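Local coordinates for tautomerase (Bordetella trematum, PDB 6VVR), which belongs to the tautomerase superfamily and assembles as a trimer of subunits each built from two beta-alpha-beta units, at residues 3-9 / 40-46. Sequence-based numbering, arbitrary orientation.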
ATOM      1  N   LEU A   3      -2.122  -8.164  -5.360  1.00 20.41           N
ATOM      2  CA  LEU A   3      -2.617  -6.941  -5.976  1.00 22.17           C
ATOM      3  C   LEU A   3      -3.588  -6.237  -5.045  1.00 22.36           C
ATOM      4  O   LEU A   3      -4.478  -6.873  -4.473  1.00 21.83           O
ATOM      5  CB  LEU A   3      -3.318  -7.235  -7.304  1.00 18.91           C
ATOM      6  CG  LEU A   3      -2.465  -7.478  -8.550  1.00 20.47           C
ATOM      7  CD1 LEU A   3      -1.580  -8.715  -8.406  1.00 21.92           C
ATOM      8  CD2 LEU A   3      -3.363  -7.601  -9.770  1.00 23.53           C
ATOM      9  N   ASN A   4      -3.438  -4.928  -4.907  1.00 21.85           N
ATOM     10  CA  ASN A   4      -4.498  -4.130  -4.315  1.00 21.71           C
ATOM     11  C   ASN A   4      -4.866  -3.045  -5.308  1.00 24.13           C
ATOM     12  O   ASN A   4      -3.989  -2.346  -5.835  1.00 22.00           O
ATOM     13  CB  ASN A   4      -4.118  -3.569  -2.937  1.00 26.17           C
ATOM     14  CG  ASN A   4      -2.791  -2.874  -2.919  1.00 27.08           C
ATOM     15  OD1 ASN A   4      -2.726  -1.642  -2.980  1.00 30.59           O
ATOM     16  ND2 ASN A   4      -1.722  -3.645  -2.786  1.00 29.08           N
ATOM     17  N   VAL A   5      -6.164  -2.949  -5.589  1.00 20.80           N
ATOM     18  CA  VAL A   5      -6.696  -2.222  -6.731  1.00 20.78           C
ATOM     19  C   VAL A   5      -7.605  -1.118  -6.223  1.00 21.58           C
ATOM     20  O   VAL A   5      -8.399  -1.326  -5.299  1.00 24.89           O
ATOM     21  CB  VAL A   5      -7.469  -3.165  -7.671  1.00 25.50           C
ATOM     22  CG1 VAL A   5      -7.882  -2.425  -8.940  1.00 22.62           C
ATOM     23  CG2 VAL A   5      -6.616  -4.370  -7.978  1.00 27.11           C
ATOM     24  N   HIS A   6      -7.511   0.046  -6.853  1.00 18.67           N
ATOM     25  CA  HIS A   6      -8.130   1.264  -6.355  1.00 23.43           C
ATOM     26  C   HIS A   6      -8.853   1.914  -7.520  1.00 21.71           C
ATOM     27  O   HIS A   6      -8.213   2.268  -8.510  1.00 21.63           O
ATOM     28  CB  HIS A   6      -7.056   2.188  -5.768  1.00 21.79           C
ATOM     29  CG  HIS A   6      -6.196   1.509  -4.747  1.00 23.63           C
ATOM     30  ND1 HIS A   6      -6.437   1.604  -3.393  1.00 23.72           N
ATOM     31  CD2 HIS A   6      -5.123   0.690  -4.882  1.00 23.87           C
ATOM     32  CE1 HIS A   6      -5.537   0.891  -2.736  1.00 25.73           C
ATOM     33  NE2 HIS A   6      -4.730   0.324  -3.617  1.00 23.82           N
ATOM     34  N   ILE A   7     -10.182   2.011  -7.433  1.00 21.81           N
ATOM     35  CA  ILE A   7     -10.998   2.473  -8.550  1.00 20.27           C
ATOM     36  C   ILE A   7     -11.997   3.499  -8.039  1.00 20.43           C
ATOM     37  O   ILE A   7     -12.236   3.631  -6.840  1.00 22.42           O
ATOM     38  CB  ILE A   7     -11.733   1.323  -9.273  1.00 20.41           C
ATOM     39  CG1 ILE A   7     -12.725   0.641  -8.344  1.00 21.28           C
ATOM     40  CG2 ILE A   7     -10.738   0.311  -9.820  1.00 21.19           C
ATOM     41  CD1 ILE A   7     -13.614  -0.375  -9.056  1.00 25.69           C
ATOM     42  N   MET A   8     -12.576   4.237  -8.978  1.00 23.57           N
ATOM     43  CA  MET A   8     -13.599   5.206  -8.635  1.00 25.29           C
ATOM     44  C   MET A   8     -14.902   4.487  -8.312  1.00 26.18           C
ATOM     45  O   MET A   8     -15.213   3.437  -8.887  1.00 26.69           O
ATOM     46  CB  MET A   8     -13.824   6.188  -9.790  1.00 25.97           C
ATOM     47  CG  MET A   8     -12.569   6.908 -10.261  1.00 26.44           C
ATOM     48  SD  MET A   8     -11.697   7.657  -8.880  1.00 27.59           S
ATOM     49  CE  MET A   8     -12.878   8.875  -8.320  1.00 28.38           C
ATOM     50  N   GLN A   9     -15.657   5.054  -7.375  1.00 25.38           N
ATOM     51  CA  GLN A   9     -17.036   4.633  -7.165  1.00 30.94           C
ATOM     52  C   GLN A   9     -17.819   4.747  -8.468  1.00 30.19           C
ATOM     53  O   GLN A   9     -17.544   5.602  -9.310  1.00 32.23           O
ATOM     54  CB  GLN A   9     -17.711   5.502  -6.100  1.00 32.00           C
ATOM     55  CG  GLN A   9     -17.328   5.205  -4.666  1.00 35.71           C
ATOM     56  CD  GLN A   9     -18.064   6.104  -3.687  1.00 38.55           C
ATOM     57  OE1 GLN A   9     -18.908   6.910  -4.083  1.00 42.23           O
ATOM     58  NE2 GLN A   9     -17.739   5.979  -2.405  1.00 37.49           N
ATOM     59  N   ALA A  40      -6.053 -10.572  -5.395  1.00 22.13           N
ATOM     60  CA  ALA A  40      -6.340  -9.168  -5.642  1.00 20.10           C
ATOM     61  C   ALA A  40      -7.497  -8.734  -4.760  1.00 21.53           C
ATOM     62  O   ALA A  40      -8.474  -9.469  -4.597  1.00 22.74           O
ATOM     63  CB  ALA A  40      -6.652  -8.899  -7.121  1.00 20.69           C
ATOM     64  N   ILE A  41      -7.366  -7.547  -4.171  1.00 19.78           N
ATOM     65  CA  ILE A  41      -8.417  -6.965  -3.350  1.00 19.64           C
ATOM     66  C   ILE A  41      -8.672  -5.560  -3.863  1.00 20.43           C
ATOM     67  O   ILE A  41      -7.756  -4.884  -4.344  1.00 22.20           O
ATOM     68  CB  ILE A  41      -8.051  -6.963  -1.842  1.00 20.64           C
ATOM     69  CG1 ILE A  41      -6.851  -6.057  -1.547  1.00 19.42           C
ATOM     70  CG2 ILE A  41      -7.717  -8.375  -1.385  1.00 19.19           C
ATOM     71  CD1 ILE A  41      -6.403  -6.121  -0.067  1.00 22.20           C
ATOM     72  N   LEU A  42      -9.923  -5.124  -3.746  1.00 22.38           N
ATOM     73  CA  LEU A  42     -10.424  -3.934  -4.408  1.00 24.46           C
ATOM     74  C   LEU A  42     -10.973  -2.930  -3.405  1.00 24.39           C
ATOM     75  O   LEU A  42     -11.602  -3.300  -2.405  1.00 22.51           O
ATOM     76  CB  LEU A  42     -11.529  -4.323  -5.401  1.00 21.76           C
ATOM     77  CG  LEU A  42     -12.239  -3.248  -6.220  1.00 25.69           C
ATOM     78  CD1 LEU A  42     -11.246  -2.444  -7.032  1.00 29.86           C
ATOM     79  CD2 LEU A  42     -13.238  -3.921  -7.129  1.00 29.63           C
ATOM     80  N   GLN A  43     -10.744  -1.647  -3.695  1.00 23.03           N
ATOM     81  CA  GLN A  43     -11.327  -0.543  -2.941  1.00 27.84           C
ATOM     82  C   GLN A  43     -11.831   0.535  -3.887  1.00 25.28           C
ATOM     83  O   GLN A  43     -11.189   0.817  -4.906  1.00 22.67           O
ATOM     84  CB  GLN A  43     -10.321   0.084  -1.982  1.00 28.55           C
ATOM     85  CG  GLN A  43     -10.602  -0.262  -0.543  1.00 39.17           C
ATOM     86  CD  GLN A  43      -9.360  -0.200   0.301  1.00 41.10           C
ATOM     87  OE1 GLN A  43      -8.319   0.302  -0.138  1.00 43.90           O
ATOM     88  NE2 GLN A  43      -9.448  -0.730   1.513  1.00 41.27           N
ATOM     89  N   GLU A  44     -12.955   1.160  -3.518  1.00 24.08           N
ATOM     90  CA  GLU A  44     -13.589   2.214  -4.304  1.00 24.74           C
ATOM     91  C   GLU A  44     -13.415   3.572  -3.631  1.00 25.25           C
ATOM     92  O   GLU A  44     -13.464   3.682  -2.406  1.00 23.48           O
ATOM     93  CB  GLU A  44     -15.094   1.989  -4.472  1.00 30.30           C
ATOM     94  CG  GLU A  44     -15.566   0.709  -5.064  1.00 33.54           C
ATOM     95  CD  GLU A  44     -17.061   0.798  -5.331  1.00 34.86           C
ATOM     96  OE1 GLU A  44     -17.797   1.316  -4.460  1.00 42.35           O
ATOM     97  OE2 GLU A  44     -17.497   0.415  -6.425  1.00 37.14           O
ATOM     98  N   TYR A  45     -13.284   4.620  -4.445  1.00 24.26           N
ATOM     99  CA  TYR A  45     -13.078   5.977  -3.948  1.00 23.52           C
ATOM    100  C   TYR A  45     -14.122   6.928  -4.511  1.00 25.09           C
ATOM    101  O   TYR A  45     -14.392   6.919  -5.716  1.00 24.80           O
ATOM    102  CB  TYR A  45     -11.689   6.509  -4.314  1.00 23.94           C
ATOM    103  CG  TYR A  45     -10.593   5.704  -3.673  1.00 24.03           C
ATOM    104  CD1 TYR A  45     -10.285   4.429  -4.138  1.00 20.37           C
ATOM    105  CD2 TYR A  45      -9.899   6.192  -2.575  1.00 21.82           C
ATOM    106  CE1 TYR A  45      -9.309   3.677  -3.537  1.00 21.18           C
ATOM    107  CE2 TYR A  45      -8.907   5.441  -1.968  1.00 23.02           C
ATOM    108  CZ  TYR A  45      -8.621   4.185  -2.458  1.00 24.62           C
ATOM    109  OH  TYR A  45      -7.639   3.422  -1.868  1.00 24.58           O
ATOM    110  N   ALA A  46     -14.671   7.771  -3.643  1.00 27.44           N
ATOM    111  CA  ALA A  46     -15.504   8.873  -4.102  1.00 25.03           C
ATOM    112  C   ALA A  46     -14.640   9.892  -4.835  1.00 24.36           C
ATOM    113  O   ALA A  46     -13.453  10.047  -4.544  1.00 22.56           O
ATOM    114  CB  ALA A  46     -16.211   9.533  -2.922  1.00 26.54           C
TER
HETATM  115  O   HOH W   1     -16.804   1.336  -8.674  1.00 26.29           O
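Here are the two parallel strands of the first beta-alpha-beta unit of a tautomerase-superfamily subunit: helix 13-31 makes the crossover, and strand 40-45 returns beside strand 3-8, their axes 4.6 Å apart at closest. Start at A40, whose CB meets L3 CB at 3.7 Å on the face that packs against helix 13-31. I41 then makes the first backbone hydrogen bonds between the two segments, its N donating to L3 O (3.0 Å) and its O accepting from V5 N (2.8 Å). A40 and I41 also pair antiparallel with a strand of the second subunit, so the sheet continues across the trimer interface. L42 turns back to the helix side; its CD1 packs against both V5 CG1 (3.9 Å) and I7 CG1 (3.7 Å), so one methyl touches two side chains of the neighbouring strand. Q43 repeats the pattern of I41, N to V5 O at 2.9 Å and O from I7 N at 3.0 Å, with its side chain on the other face, shared with N4 and H6. E44 points helixward again, where OE2 forms a salt bridge with K16 and takes a hydrogen bond from a water that also donates to M8 O. Y45 finishes the ladder: its N reaches I7 O (2.8 Å), and its O receives Q9 N (2.8 Å), carrying the pairing one residue past strand 3-8. The Y45 ring swings back over this strand and meets the H6 ring rim to rim, centroids 5.7 Å apart. Y45 OH lies 2.7 Å from H6 ND1 in a hydrogen bond, while across the same imidazole H6 NE2 donates to N4 OD1 at 2.9 Å.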